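Local coordinates for galactofuranose-binding protein YtfQ (Escherichia coli, PDB 2VK2) that binds alpha- and beta-galactofuranose in the periplasm as the solute-binding component of the ABC transporter complex YtfQRT-YjfF, at residues I144-G149 and G224-V229; V195-H198 and M202-G205. One frame throughout, in Å; residues are numbered along the deposited sequence.

Contact 1: I144-G149 and G224-V229; sequences IDRKKG and GSIDGV. With GZL (beta-D-galactofuranose), chain B.
Arg146 of helix 141-153 crosses the side chain of Ile226 at a slant, in one lobe of a two-lobed periplasmic sugar-binding protein, where helix and strand ends line the galactofuranose cleft. The arginine is extended from CG to NE (chi2 168°, chi3 -178°), which carries its guanidinium past Ile226 to the sugar. Ile226 meets it twice: its CD1 touches Arg146 CD at 3.5 Å, and its CG2 lies over one face of the guanidinium, toward the rim, 3.6 Å from Arg146 NH2. The sugar lies at the edge of that group. Arg146 NH1 donates to O3 of the sugar at 2.9 Å (160°), whereas the bond from NH2 to the same oxygen is weak and bent. Glu112 OE1, in a salt bridge with Arg146 NE, holds the guanidinium on its NE side. A leucine in place of Arg146 would probably leave Glu112 without its mate and sugar O3 with fewer donors. Arg146 NH2 and Asp227 OD1 are 4.1 Å apart, too far for a salt bridge; sugar O3 links the two side chains, accepting from the arginine and donating to Asp227 OD1, while sugar O2 donates to Asp227 OD2 at 2.6 Å.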
loop_
_atom_site.group_PDB
_atom_site.type_symbol
_atom_site.label_atom_id
_atom_site.label_comp_id
_atom_site.label_asym_id
_atom_site.label_seq_id
_atom_site.Cartn_x
_atom_site.Cartn_y
_atom_site.Cartn_z
ATOM N N ILE A 144 -6.136 1.007 -7.711
ATOM C CA ILE A 144 -6.391 1.544 -9.043
ATOM C C ILE A 144 -5.073 1.871 -9.748
ATOM O O ILE A 144 -4.870 1.505 -10.908
ATOM C CB ILE A 144 -7.283 2.803 -8.959
ATOM C CG1 ILE A 144 -8.689 2.426 -8.476
ATOM C CG2 ILE A 144 -7.358 3.503 -10.308
ATOM C CD1 ILE A 144 -9.504 3.607 -7.974
ATOM N N ASP A 145 -4.170 2.539 -9.034
ATOM C CA ASP A 145 -2.910 2.993 -9.612
ATOM C C ASP A 145 -1.924 1.855 -9.863
ATOM O O ASP A 145 -1.255 1.833 -10.893
ATOM C CB ASP A 145 -2.265 4.067 -8.729
ATOM C CG ASP A 145 -3.022 5.386 -8.755
ATOM O OD1 ASP A 145 -3.944 5.551 -9.586
ATOM O OD2 ASP A 145 -2.675 6.260 -7.937
ATOM N N ARG A 146 -1.831 0.909 -8.930
ATOM C CA ARG A 146 -0.950 -0.247 -9.114
ATOM C C ARG A 146 -1.423 -1.140 -10.255
ATOM O O ARG A 146 -0.608 -1.711 -10.973
ATOM C CB ARG A 146 -0.814 -1.045 -7.818
ATOM C CG ARG A 146 0.069 -0.345 -6.821
ATOM C CD ARG A 146 -0.008 -0.954 -5.452
ATOM N NE ARG A 146 0.831 -0.203 -4.529
ATOM C CZ ARG A 146 0.806 -0.349 -3.210
ATOM N NH1 ARG A 146 -0.022 -1.221 -2.651
ATOM N NH2 ARG A 146 1.600 0.395 -2.450
ATOM N N LYS A 147 -2.736 -1.255 -10.429
ATOM C CA LYS A 147 -3.285 -1.969 -11.577
ATOM C C LYS A 147 -2.874 -1.278 -12.877
ATOM O O LYS A 147 -2.395 -1.930 -13.806
ATOM C CB LYS A 147 -4.808 -2.064 -11.477
ATOM C CG LYS A 147 -5.456 -2.778 -12.650
ATOM C CD LYS A 147 -6.875 -3.219 -12.333
ATOM C CE LYS A 147 -7.474 -4.029 -13.472
ATOM N NZ LYS A 147 -6.618 -5.185 -13.868
ATOM N N LYS A 148 -3.045 0.042 -12.931
ATOM C CA LYS A 148 -2.718 0.818 -14.133
ATOM C C LYS A 148 -1.232 0.745 -14.477
ATOM O O LYS A 148 -0.872 0.558 -15.635
ATOM C CB LYS A 148 -3.137 2.289 -13.973
ATOM C CG LYS A 148 -2.807 3.157 -15.192
ATOM C CD LYS A 148 -3.090 4.633 -14.947
ATOM C CE LYS A 148 -2.589 5.503 -16.093
ATOM N NZ LYS A 148 -2.524 6.943 -15.714
ATOM N N GLY A 149 -0.371 0.919 -13.478
ATOM C CA GLY A 149 1.072 0.925 -13.714
ATOM C C GLY A 149 1.585 -0.372 -14.315
ATOM O O GLY A 149 2.360 -0.367 -15.270
ATOM N N GLY A 224 5.447 -11.131 -8.037
ATOM C CA GLY A 224 5.806 -9.718 -8.037
ATOM C C GLY A 224 4.801 -8.998 -7.162
ATOM O O GLY A 224 3.601 -9.184 -7.327
ATOM N N SER A 225 5.282 -8.200 -6.217
ATOM C CA SER A 225 4.400 -7.549 -5.257
ATOM C C SER A 225 5.027 -6.266 -4.727
ATOM O O SER A 225 6.118 -5.888 -5.142
ATOM C CB SER A 225 4.048 -8.516 -4.123
ATOM O OG SER A 225 5.212 -9.017 -3.489
ATOM N N ILE A 226 4.312 -5.578 -3.843
ATOM C CA ILE A 226 4.731 -4.264 -3.377
ATOM C C ILE A 226 4.606 -4.161 -1.863
ATOM O O ILE A 226 3.629 -4.632 -1.288
ATOM C CB ILE A 226 3.874 -3.162 -4.049
ATOM C CG1 ILE A 226 4.085 -3.170 -5.570
ATOM C CG2 ILE A 226 4.207 -1.783 -3.483
ATOM C CD1 ILE A 226 2.956 -2.543 -6.355
ATOM N N ASP A 227 5.636 -3.570 -1.251
ATOM C CA ASP A 227 5.663 -3.055 0.139
ATOM C C ASP A 227 7.056 -3.204 0.736
ATOM O O ASP A 227 7.547 -2.297 1.401
ATOM C CB ASP A 227 4.669 -3.729 1.095
ATOM C CG ASP A 227 3.274 -3.139 1.027
ATOM O OD1 ASP A 227 3.073 -2.066 0.416
ATOM O OD2 ASP A 227 2.378 -3.772 1.607
ATOM N N GLY A 228 7.680 -4.357 0.510
ATOM C CA GLY A 228 8.951 -4.676 1.145
ATOM C C GLY A 228 8.786 -4.988 2.618
ATOM O O GLY A 228 9.549 -4.491 3.445
ATOM N N VAL A 229 7.795 -5.810 2.958
ATOM C CA VAL A 229 7.647 -6.273 4.336
ATOM C C VAL A 229 8.703 -7.350 4.599
ATOM O O VAL A 229 9.139 -8.033 3.666
ATOM C CB VAL A 229 6.225 -6.812 4.640
ATOM C CG1 VAL A 229 5.179 -5.744 4.350
ATOM C CG2 VAL A 229 5.926 -8.076 3.852
HETATM C C6 GZL B . 0.033 1.738 0.546
HETATM C C5 GZL B . -1.179 1.267 0.901
HETATM C C4 GZL B . -1.510 -0.209 1.028
HETATM C C3 GZL B . -0.429 -1.252 1.101
HETATM C C2 GZL B . -0.692 -2.114 2.073
HETATM O O6 GZL B . 0.265 3.048 0.429
HETATM O O5 GZL B . -2.188 2.128 1.070
HETATM O O4 GZL B . -2.269 -0.444 2.221
HETATM O O3 GZL B . 0.577 -1.314 0.236
HETATM C C1 GZL B . -1.892 -1.681 2.837
HETATM O O2 GZL B . -0.020 -3.216 2.412
HETATM O O1 GZL B . -2.955 -2.623 2.732
#

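Contact 2: V195-H198 and M202-G205; sequences VYAH and MVIG
Val203 turns its side chain from the helix onto Val195 and Ala197, in the first half of a beta-alpha-beta unit. The CA atoms of Ala197 and Val203 are 5.4 Å apart, a close approach that the small methyl of Ala197 accommodates: Ala197 CB lies 3.6 Å from Val203 CG2. Val203 CG2 also reaches Val195 CG1 at 3.8 Å, and thus lies against two strand residues whose side chains both point at the helix.

Met202 can be followed outward. Met202 CB meets Ala197 CB at 4.1 Å, on the methyl already packed by Val203. CG then continues with chi2 extended (-174°), and the bend at SD, chi3 -58°, brings CE back to His198, just past the end of the strand. There Met202 CE rests 3.6 Å from the backbone N of His198 and 3.9 Å from His198 CB. The imidazole has its own partner: His198 NE2 is hydrogen-bonded to Glu133 OE2 of strand 129-135. No hydrogen bond joins the two segments; their contact is apolar packing.

Asn199 OD1 accepts from Met202 N at the start of helix 200-212, which holds the amide of this galactofuranose-binding residue while its ND2 bonds the sugar. Phe170 touches both Met202 and His198. Strand 194-197 runs between strands 129-135 and 222-225, and Val203, between this sheet and helix 230-237, touches Thr223 and Ser225 on the latter strand and Ile232 on the helix.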
loop_
_atom_site.group_PDB
_atom_site.type_symbol
_atom_site.label_atom_id
_atom_site.label_comp_id
_atom_site.label_asym_id
_atom_site.label_seq_id
_atom_site.Cartn_x
_atom_site.Cartn_y
_atom_site.Cartn_z
ATOM N N VAL A 195 2.090 -14.468 -10.480
ATOM C CA VAL A 195 1.085 -13.748 -9.706
ATOM C C VAL A 195 1.612 -12.355 -9.388
ATOM O O VAL A 195 2.726 -12.199 -8.881
ATOM C CB VAL A 195 0.658 -14.494 -8.409
ATOM C CG1 VAL A 195 1.864 -14.877 -7.549
ATOM C CG2 VAL A 195 -0.335 -13.651 -7.605
ATOM N N TYR A 196 0.804 -11.353 -9.734
ATOM C CA TYR A 196 1.067 -9.958 -9.421
ATOM C C TYR A 196 0.113 -9.575 -8.308
ATOM O O TYR A 196 -1.102 -9.589 -8.503
ATOM C CB TYR A 196 0.826 -9.071 -10.650
ATOM C CG TYR A 196 0.854 -7.581 -10.359
ATOM C CD1 TYR A 196 1.886 -7.015 -9.615
ATOM C CD2 TYR A 196 -0.150 -6.737 -10.833
ATOM C CE1 TYR A 196 1.917 -5.658 -9.342
ATOM C CE2 TYR A 196 -0.125 -5.372 -10.566
ATOM C CZ TYR A 196 0.915 -4.840 -9.824
ATOM O OH TYR A 196 0.970 -3.493 -9.545
ATOM N N ALA A 197 0.652 -9.249 -7.139
ATOM C CA ALA A 197 -0.180 -8.848 -6.013
ATOM C C ALA A 197 0.101 -7.396 -5.671
ATOM O O ALA A 197 1.254 -6.974 -5.599
ATOM C CB ALA A 197 0.076 -9.738 -4.817
ATOM N N HIS A 198 -0.960 -6.628 -5.445
ATOM C CA HIS A 198 -0.814 -5.207 -5.130
ATOM C C HIS A 198 -0.138 -4.954 -3.786
ATOM O O HIS A 198 0.346 -3.855 -3.550
ATOM C CB HIS A 198 -2.164 -4.501 -5.182
ATOM C CG HIS A 198 -2.734 -4.407 -6.558
ATOM N ND1 HIS A 198 -3.877 -3.692 -6.831
ATOM C CD2 HIS A 198 -2.314 -4.919 -7.740
ATOM C CE1 HIS A 198 -4.150 -3.785 -8.120
ATOM N NE2 HIS A 198 -3.215 -4.517 -8.696
ATOM N N MET A 202 -0.700 -10.217 0.322
ATOM C CA MET A 202 -1.536 -11.040 -0.555
ATOM C C MET A 202 -0.707 -12.090 -1.293
ATOM O O MET A 202 -1.145 -13.230 -1.435
ATOM C CB MET A 202 -2.306 -10.182 -1.559
ATOM C CG MET A 202 -3.490 -9.456 -0.947
ATOM S SD MET A 202 -4.496 -8.575 -2.154
ATOM C CE MET A 202 -3.279 -7.483 -2.890
ATOM N N VAL A 203 0.487 -11.708 -1.743
ATOM C CA VAL A 203 1.355 -12.643 -2.465
ATOM C C VAL A 203 1.946 -13.708 -1.530
ATOM O O VAL A 203 2.217 -14.827 -1.963
ATOM C CB VAL A 203 2.478 -11.910 -3.254
ATOM C CG1 VAL A 203 3.846 -12.120 -2.614
ATOM C CG2 VAL A 203 2.499 -12.385 -4.699
ATOM N N ILE A 204 2.132 -13.371 -0.257
ATOM C CA ILE A 204 2.606 -14.345 0.728
ATOM C C ILE A 204 1.530 -15.410 0.966
ATOM O O ILE A 204 1.842 -16.597 1.087
ATOM C CB ILE A 204 3.035 -13.653 2.041
ATOM C CG1 ILE A 204 4.311 -12.839 1.798
ATOM C CG2 ILE A 204 3.286 -14.679 3.135
ATOM C CD1 ILE A 204 4.608 -11.813 2.858
ATOM N N GLY A 205 0.269 -14.990 1.015
ATOM C CA GLY A 205 -0.849 -15.930 1.006
ATOM C C GLY A 205 -0.874 -16.761 -0.266
ATOM O O GLY A 205 -1.091 -17.975 -0.219
#

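How the contacts relate
From the N terminus, the chain first reaches 144-149 on helix 141-153, then passes through 195-198 and 202-205 before returning at 224-229. Contact 2 closes a short turn with three residues between its segments, and it is nested inside the 74-residue loop closed by contact 1. Their centres are 9 Å apart. Strands 194-197 and 222-225 are parallel neighbours in one sheet, consistent with the probable hydrogen bond between Gly224 O and Ala197 N at 3.0 Å. A second probable hydrogen bond, Arg146 O to Tyr196 OH at 2.8 Å, ties helix 141-153 to strand 194-197. Together the contacts join two helices to adjacent strands beside the sugar cleft.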